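Local coordinates for hydrolase (Thermococcus thioreducens, PDB 6IAH), which is a magnesium-binding phosphatase of the haloacid dehalogenase superfamily, probably able to hydrolyse phosphoglycolate among other substrates, at residues Ala26-Gly31 with Glu102-Thr107; Gly51-Gly54 with Lys58-Glu61. One frame throughout, in Å; residues are numbered along the deposited sequence.

Interaction 1 (Ala26-Gly31 with Glu102-Thr107); sequences AEYFLG and ERVFNT
Val-104 packs against the rings of Tyr-28 and Phe-29 where helices 17-32 and 100-110 meet. Both helices belong to the helical cap of this haloacid dehalogenase (HAD) fold. The contact between the segments is apolar and buries 136 Å² in all. Methyl CG2 of Val-104 serves both rings. It lies 3.7 Å from CE1 of Tyr-28 and the same 3.7 Å from CZ of Phe-29, and it comes at each ring obliquely. The other methyl, CG1, turns to Tyr-28 and sits 3.9 Å from its CD1. Tyr-28 CG stands opposite the backbone N (chi1 176°), which carries the ring out to the valine. Phe-29 CG lies beside its own N instead (chi1 -74°), and the ring swings back to the same methyl. The two rings also brace each other. CD1 of Tyr-28 stands 3.8 Å above one face of the Phe-29 ring, offset toward its rim. An alanine in place of Tyr-28 removes the ring from both Val-104 methyls, which would probably open a gap beside them and let the Phe-29 ring turn more freely. Further out, Tyr-28 rests on Phe-108 and Leu-118, and Phe-29 on Ile-64 and Ile-101. Leu-118 N is also hydrogen-bonded to Thr-107 OG1. That hydroxyl in turn donates to Arg-103 O at 2.7 Å, while Thr-107 N reaches the same oxygen from the opposite face of its carbonyl plane.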
ATOM      1  N   ALA A  26     -14.342   9.139  -4.735  1.00 23.33           N
ATOM      2  CA  ALA A  26     -15.577   8.618  -5.256  1.00 23.10           C
ATOM      3  C   ALA A  26     -16.665   9.620  -4.932  1.00 23.62           C
ATOM      4  O   ALA A  26     -17.497   9.915  -5.793  1.00 21.26           O
ATOM      5  CB  ALA A  26     -15.911   7.254  -4.697  1.00 23.67           C
ATOM      6  N   GLU A  27     -16.632  10.150  -3.717  1.00 24.93           N
ATOM      7  CA  GLU A  27     -17.737  11.055  -3.267  1.00 24.45           C
ATOM      8  C   GLU A  27     -17.671  12.380  -3.979  1.00 25.64           C
ATOM      9  O   GLU A  27     -18.711  12.942  -4.260  1.00 24.62           O
ATOM     10  CB  GLU A  27     -17.736  11.212  -1.780  1.00 23.48           C
ATOM     11  CG  GLU A  27     -18.242  10.010  -1.044  1.00 26.36           C
ATOM     12  CD  GLU A  27     -18.132  10.150   0.488  1.00 26.34           C
ATOM     13  OE1 GLU A  27     -17.558  11.137   0.987  1.00 28.47           O
ATOM     14  OE2 GLU A  27     -18.603   9.215   1.170  1.00 27.94           O
ATOM     15  N   TYR A  28     -16.468  12.807  -4.416  1.00 24.46           N
ATOM     16  CA  TYR A  28     -16.305  13.986  -5.262  1.00 26.20           C
ATOM     17  C   TYR A  28     -17.063  13.775  -6.597  1.00 28.70           C
ATOM     18  O   TYR A  28     -17.809  14.661  -7.017  1.00 25.10           O
ATOM     19  CB  TYR A  28     -14.815  14.239  -5.541  1.00 29.54           C
ATOM     20  CG  TYR A  28     -14.516  15.372  -6.488  1.00 28.28           C
ATOM     21  CD1 TYR A  28     -14.449  15.145  -7.857  1.00 33.78           C
ATOM     22  CD2 TYR A  28     -14.335  16.685  -6.018  1.00 33.51           C
ATOM     23  CE1 TYR A  28     -14.193  16.178  -8.772  1.00 30.50           C
ATOM     24  CE2 TYR A  28     -14.075  17.732  -6.926  1.00 38.55           C
ATOM     25  CZ  TYR A  28     -13.981  17.445  -8.308  1.00 37.37           C
ATOM     26  OH  TYR A  28     -13.747  18.414  -9.250  1.00 38.93           O
ATOM     27  N   PHE A  29     -16.846  12.636  -7.280  1.00 24.54           N
ATOM     28  CA  PHE A  29     -17.559  12.417  -8.571  1.00 21.66           C
ATOM     29  C   PHE A  29     -19.041  12.192  -8.351  1.00 22.80           C
ATOM     30  O   PHE A  29     -19.875  12.659  -9.126  1.00 22.18           O
ATOM     31  CB  PHE A  29     -16.952  11.268  -9.330  1.00 23.91           C
ATOM     32  CG  PHE A  29     -15.658  11.651  -9.914  1.00 23.50           C
ATOM     33  CD1 PHE A  29     -15.635  12.358 -11.087  1.00 23.98           C
ATOM     34  CD2 PHE A  29     -14.484  11.503  -9.176  1.00 23.94           C
ATOM     35  CE1 PHE A  29     -14.445  12.834 -11.601  1.00 23.46           C
ATOM     36  CE2 PHE A  29     -13.286  11.985  -9.701  1.00 23.41           C
ATOM     37  CZ  PHE A  29     -13.279  12.655 -10.887  1.00 24.03           C
ATOM     38  N   LEU A  30     -19.382  11.475  -7.308  1.00 23.36           N
ATOM     39  CA  LEU A  30     -20.799  11.342  -6.982  1.00 24.46           C
ATOM     40  C   LEU A  30     -21.496  12.691  -6.839  1.00 24.32           C
ATOM     41  O   LEU A  30     -22.607  12.872  -7.357  1.00 27.98           O
ATOM     42  CB  LEU A  30     -21.009  10.433  -5.783  1.00 25.73           C
ATOM     43  CG  LEU A  30     -20.649   8.955  -6.015  1.00 25.18           C
ATOM     44  CD1 LEU A  30     -20.618   8.207  -4.709  1.00 28.46           C
ATOM     45  CD2 LEU A  30     -21.564   8.215  -7.025  1.00 28.73           C
ATOM     46  N   GLY A  31     -20.874  13.605  -6.126  1.00 28.10           N
ATOM     47  CA  GLY A  31     -21.357  14.991  -5.933  1.00 27.48           C
ATOM     48  C   GLY A  31     -21.596  15.691  -7.255  1.00 29.72           C
ATOM     49  O   GLY A  31     -22.557  16.408  -7.400  1.00 25.57           O
ATOM     50  N   GLU A 102      -7.625  10.129 -11.333  1.00 26.80           N
ATOM     51  CA  GLU A 102      -6.296  10.164 -10.821  1.00 28.21           C
ATOM     52  C   GLU A 102      -5.899  11.530 -10.314  1.00 28.01           C
ATOM     53  O   GLU A 102      -5.265  11.623  -9.265  1.00 29.66           O
ATOM     54  CB  GLU A 102      -5.349   9.712 -11.925  1.00 35.48           C
ATOM     55  CG  GLU A 102      -3.896   9.903 -11.626  1.00 40.65           C
ATOM     56  CD  GLU A 102      -3.071   9.193 -12.670  1.00 47.27           C
ATOM     57  OE1 GLU A 102      -3.379   8.032 -12.927  1.00 46.41           O
ATOM     58  OE2 GLU A 102      -2.179   9.819 -13.243  1.00 54.27           O
ATOM     59  N   ARG A 103      -6.285  12.578 -11.021  1.00 25.24           N
ATOM     60  CA  ARG A 103      -5.991  13.912 -10.631  1.00 26.14           C
ATOM     61  C   ARG A 103      -6.695  14.223  -9.309  1.00 26.49           C
ATOM     62  O   ARG A 103      -6.087  14.822  -8.390  1.00 23.41           O
ATOM     63  CB  ARG A 103      -6.395  14.915 -11.729  1.00 31.71           C
ATOM     64  CG  ARG A 103      -5.747  16.242 -11.521  1.00 39.02           C
ATOM     65  CD  ARG A 103      -6.346  17.385 -12.301  1.00 43.75           C
ATOM     66  NE  ARG A 103      -5.603  18.616 -12.008  1.00 44.61           N
ATOM     67  CZ  ARG A 103      -5.609  19.720 -12.750  1.00 50.48           C
ATOM     68  NH1 ARG A 103      -6.359  19.797 -13.846  1.00 47.35           N
ATOM     69  NH2 ARG A 103      -4.848  20.764 -12.399  1.00 53.22           N
ATOM     70  N   VAL A 104      -7.942  13.801  -9.195  1.00 24.11           N
ATOM     71  CA  VAL A 104      -8.709  14.080  -7.943  1.00 23.50           C
ATOM     72  C   VAL A 104      -8.142  13.221  -6.768  1.00 25.10           C
ATOM     73  O   VAL A 104      -7.903  13.729  -5.677  1.00 24.77           O
ATOM     74  CB  VAL A 104     -10.189  13.789  -8.133  1.00 23.88           C
ATOM     75  CG1 VAL A 104     -10.925  13.752  -6.779  1.00 21.43           C
ATOM     76  CG2 VAL A 104     -10.826  14.799  -9.084  1.00 25.76           C
ATOM     77  N   PHE A 105      -7.859  11.946  -7.022  1.00 22.70           N
ATOM     78  CA  PHE A 105      -7.306  11.094  -5.976  1.00 25.50           C
ATOM     79  C   PHE A 105      -5.999  11.696  -5.437  1.00 24.80           C
ATOM     80  O   PHE A 105      -5.774  11.772  -4.223  1.00 23.17           O
ATOM     81  CB  PHE A 105      -7.100   9.664  -6.488  1.00 25.71           C
ATOM     82  CG  PHE A 105      -6.770   8.659  -5.414  1.00 25.82           C
ATOM     83  CD1 PHE A 105      -5.521   8.653  -4.802  1.00 26.92           C
ATOM     84  CD2 PHE A 105      -7.701   7.730  -5.001  1.00 28.78           C
ATOM     85  CE1 PHE A 105      -5.228   7.725  -3.811  1.00 25.03           C
ATOM     86  CE2 PHE A 105      -7.400   6.783  -4.047  1.00 28.07           C
ATOM     87  CZ  PHE A 105      -6.161   6.780  -3.450  1.00 25.35           C
ATOM     88  N   ASN A 106      -5.086  12.050  -6.342  1.00 24.29           N
ATOM     89  CA  ASN A 106      -3.820  12.548  -5.925  1.00 25.04           C
ATOM     90  C   ASN A 106      -3.938  13.908  -5.172  1.00 24.86           C
ATOM     91  O   ASN A 106      -3.170  14.182  -4.229  1.00 22.64           O
ATOM     92  CB  ASN A 106      -2.850  12.675  -7.121  1.00 28.52           C
ATOM     93  CG  ASN A 106      -2.253  11.344  -7.557  1.00 31.69           C
ATOM     94  OD1 ASN A 106      -2.209  10.375  -6.821  1.00 33.12           O
ATOM     95  ND2 ASN A 106      -1.773  11.309  -8.782  1.00 34.96           N
ATOM     96  N   THR A 107      -4.855  14.756  -5.588  1.00 23.95           N
ATOM     97  CA  THR A 107      -5.174  15.978  -4.862  1.00 25.31           C
ATOM     98  C   THR A 107      -5.527  15.661  -3.379  1.00 24.15           C
ATOM     99  O   THR A 107      -4.984  16.295  -2.477  1.00 22.92           O
ATOM    100  CB  THR A 107      -6.303  16.756  -5.586  1.00 26.06           C
ATOM    101  OG1 THR A 107      -5.845  17.105  -6.912  1.00 26.19           O
ATOM    102  CG2 THR A 107      -6.673  18.027  -4.829  1.00 28.97           C
TER

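Interaction 2 (Gly51-Gly54 with Lys58-Glu61); sequences GSFG and KVSE
Phe-53 lies against Lys-58 and Val-59, closing the short loop between helices 41-50 and 56-68. This is a local helix-loop-helix connection within the helical cap, away from the metal sites. No hydrogen bond joins the two segments, and the contact buries 171 Å².

The loop begins at Gly-51, the first residue to leave helical geometry after helix 41-50. It passes close to the CD2 side of the Phe-53 ring. A CB on Gly-51 would fall about 2.5 Å from Phe-53 CD2, so a side chain there would clash with the ring in its present place. Ser-52 follows, and its backbone is hydrogen-bonded to Gly-83, which ties the loop to the chain just before helix 85-92.

Phe-53 then turns its side chain to helix 56-68. Its CG lies beside the backbone N (chi1 -71°), and the ring comes to rest with Val-59 CA over one face. CB of Phe-53 touches Val-59 CG2 at 3.7 Å, and the two side chains cross at about a right angle. Farther along the ring, CD1 is 3.9 Å from Lys-58 CB. CE1 lies 4.0 Å from Lys-58 O. Phe-79 meets the ring too, with the two planes about 15° apart.

Gly-54 makes a looser contact, its N lying 4.3 Å from Lys-58 CG. Lys-58 uses the first part of its chain here. The rest of the chain runs on past the loop, and the side chain also touches Ile-85 and Arg-89. The Lys-58 backbone N is hydrogen-bonded to Asp-55 OD1 at the start of the helix. Val-59 also packs on Thr-22 of helix 17-32. Its CG2 is the methyl used against the loop, 3.8 Å from Phe-53 CG and 3.9 Å from Phe-53 CD2.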
ATOM      1  N   GLY A  51     -10.903  -7.976  -5.289  1.00 28.96           N
ATOM      2  CA  GLY A  51     -10.521  -7.603  -6.655  1.00 27.71           C
ATOM      3  C   GLY A  51      -9.032  -7.780  -6.901  1.00 28.39           C
ATOM      4  O   GLY A  51      -8.280  -8.150  -5.998  1.00 31.85           O
ATOM      5  N   SER A  52      -8.655  -7.617  -8.150  1.00 28.53           N
ATOM      6  CA  SER A  52      -7.273  -7.454  -8.649  1.00 29.19           C
ATOM      7  C   SER A  52      -7.204  -6.146  -9.391  1.00 30.57           C
ATOM      8  O   SER A  52      -6.739  -6.055 -10.535  1.00 31.28           O
ATOM      9  CB  SER A  52      -6.871  -8.574  -9.619  1.00 31.93           C
ATOM     10  OG  SER A  52      -6.887  -9.811  -8.939  1.00 33.24           O
ATOM     11  N   PHE A  53      -7.649  -5.092  -8.721  1.00 31.08           N
ATOM     12  CA  PHE A  53      -7.627  -3.785  -9.315  1.00 28.78           C
ATOM     13  C   PHE A  53      -6.219  -3.312  -9.398  1.00 28.71           C
ATOM     14  O   PHE A  53      -5.430  -3.565  -8.496  1.00 31.69           O
ATOM     15  CB  PHE A  53      -8.427  -2.773  -8.497  1.00 27.59           C
ATOM     16  CG  PHE A  53      -9.896  -2.994  -8.576  1.00 26.76           C
ATOM     17  CD1 PHE A  53     -10.617  -2.463  -9.618  1.00 25.76           C
ATOM     18  CD2 PHE A  53     -10.551  -3.731  -7.613  1.00 25.12           C
ATOM     19  CE1 PHE A  53     -11.975  -2.640  -9.736  1.00 27.28           C
ATOM     20  CE2 PHE A  53     -11.919  -3.911  -7.690  1.00 26.86           C
ATOM     21  CZ  PHE A  53     -12.659  -3.366  -8.736  1.00 26.76           C
ATOM     22  N   GLY A  54      -5.935  -2.559 -10.440  1.00 31.85           N
ATOM     23  CA  GLY A  54      -4.598  -2.087 -10.713  1.00 33.13           C
ATOM     24  C   GLY A  54      -4.131  -1.089  -9.673  1.00 36.23           C
ATOM     25  O   GLY A  54      -2.964  -1.055  -9.362  1.00 34.48           O
ATOM     26  N   LYS A  58      -8.614   2.953  -9.853  1.00 26.26           N
ATOM     27  CA  LYS A  58      -9.525   1.972 -10.437  1.00 25.69           C
ATOM     28  C   LYS A  58     -10.556   1.538  -9.425  1.00 24.18           C
ATOM     29  O   LYS A  58     -11.690   1.358  -9.782  1.00 22.78           O
ATOM     30  CB  LYS A  58      -8.774   0.748 -10.975  1.00 28.91           C
ATOM     31  CG  LYS A  58      -7.737   1.044 -12.052  1.00 29.12           C
ATOM     32  CD  LYS A  58      -8.436   1.685 -13.210  1.00 38.62           C
ATOM     33  CE  LYS A  58      -7.492   2.210 -14.285  1.00 46.69           C
ATOM     34  NZ  LYS A  58      -6.428   1.239 -14.635  1.00 44.82           N
ATOM     35  N   VAL A  59     -10.155   1.395  -8.182  1.00 23.15           N
ATOM     36  CA  VAL A  59     -11.117   1.048  -7.137  1.00 23.80           C
ATOM     37  C   VAL A  59     -12.103   2.205  -7.021  1.00 22.66           C
ATOM     38  O   VAL A  59     -13.286   1.945  -6.929  1.00 22.67           O
ATOM     39  CB  VAL A  59     -10.484   0.765  -5.755  1.00 24.16           C
ATOM     40  CG1 VAL A  59     -11.574   0.414  -4.692  1.00 24.25           C
ATOM     41  CG2 VAL A  59      -9.526  -0.422  -5.815  1.00 25.88           C
ATOM     42  N   SER A  60     -11.615   3.457  -7.044  1.00 23.82           N
ATOM     43  CA  SER A  60     -12.488   4.637  -6.938  1.00 23.31           C
ATOM     44  C   SER A  60     -13.494   4.614  -8.092  1.00 23.88           C
ATOM     45  O   SER A  60     -14.711   4.788  -7.892  1.00 20.78           O
ATOM     46  CB  SER A  60     -11.673   5.940  -6.941  1.00 24.22           C
ATOM     47  OG  SER A  60     -10.761   6.029  -5.851  1.00 24.80           O
ATOM     48  N   GLU A  61     -13.009   4.368  -9.305  1.00 19.85           N
ATOM     49  CA  GLU A  61     -13.880   4.284 -10.466  1.00 21.04           C
ATOM     50  C   GLU A  61     -15.024   3.285 -10.375  1.00 20.06           C
ATOM     51  O   GLU A  61     -16.172   3.619 -10.697  1.00 23.33           O
ATOM     52  CB  GLU A  61     -13.050   4.006 -11.765  1.00 19.95           C
ATOM     53  CG  GLU A  61     -13.902   4.002 -13.009  1.00 20.28           C
ATOM     54  CD  GLU A  61     -13.010   3.678 -14.274  1.00 23.35           C
ATOM     55  OE1 GLU A  61     -11.806   3.653 -14.120  1.00 22.52           O
ATOM     56  OE2 GLU A  61     -13.543   3.451 -15.361  1.00 22.53           O
TER

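Overall arrangement
Both contacts lie in the helical cap, on the same side of the chain's centre, and both are partly buried. Their centres are about 14 Å apart. Interaction 1 joins two helices distant in sequence, and interaction 2 lies within the chain that interaction 1 closes off. Interaction 2 is local, fastening a loop to the following helix. Both set aromatic side chains against a valine, two rings in interaction 1 and one in interaction 2, which adds lysine methylenes and glycine backbone toward its more exposed side. Helix 56-68 links the two. Its Ser-60 OG lies 3.6 Å from Phe-105 CD2 of helix 100-110, and Ser-60 O is 4.2 Å from Ala-26 CB of helix 17-32.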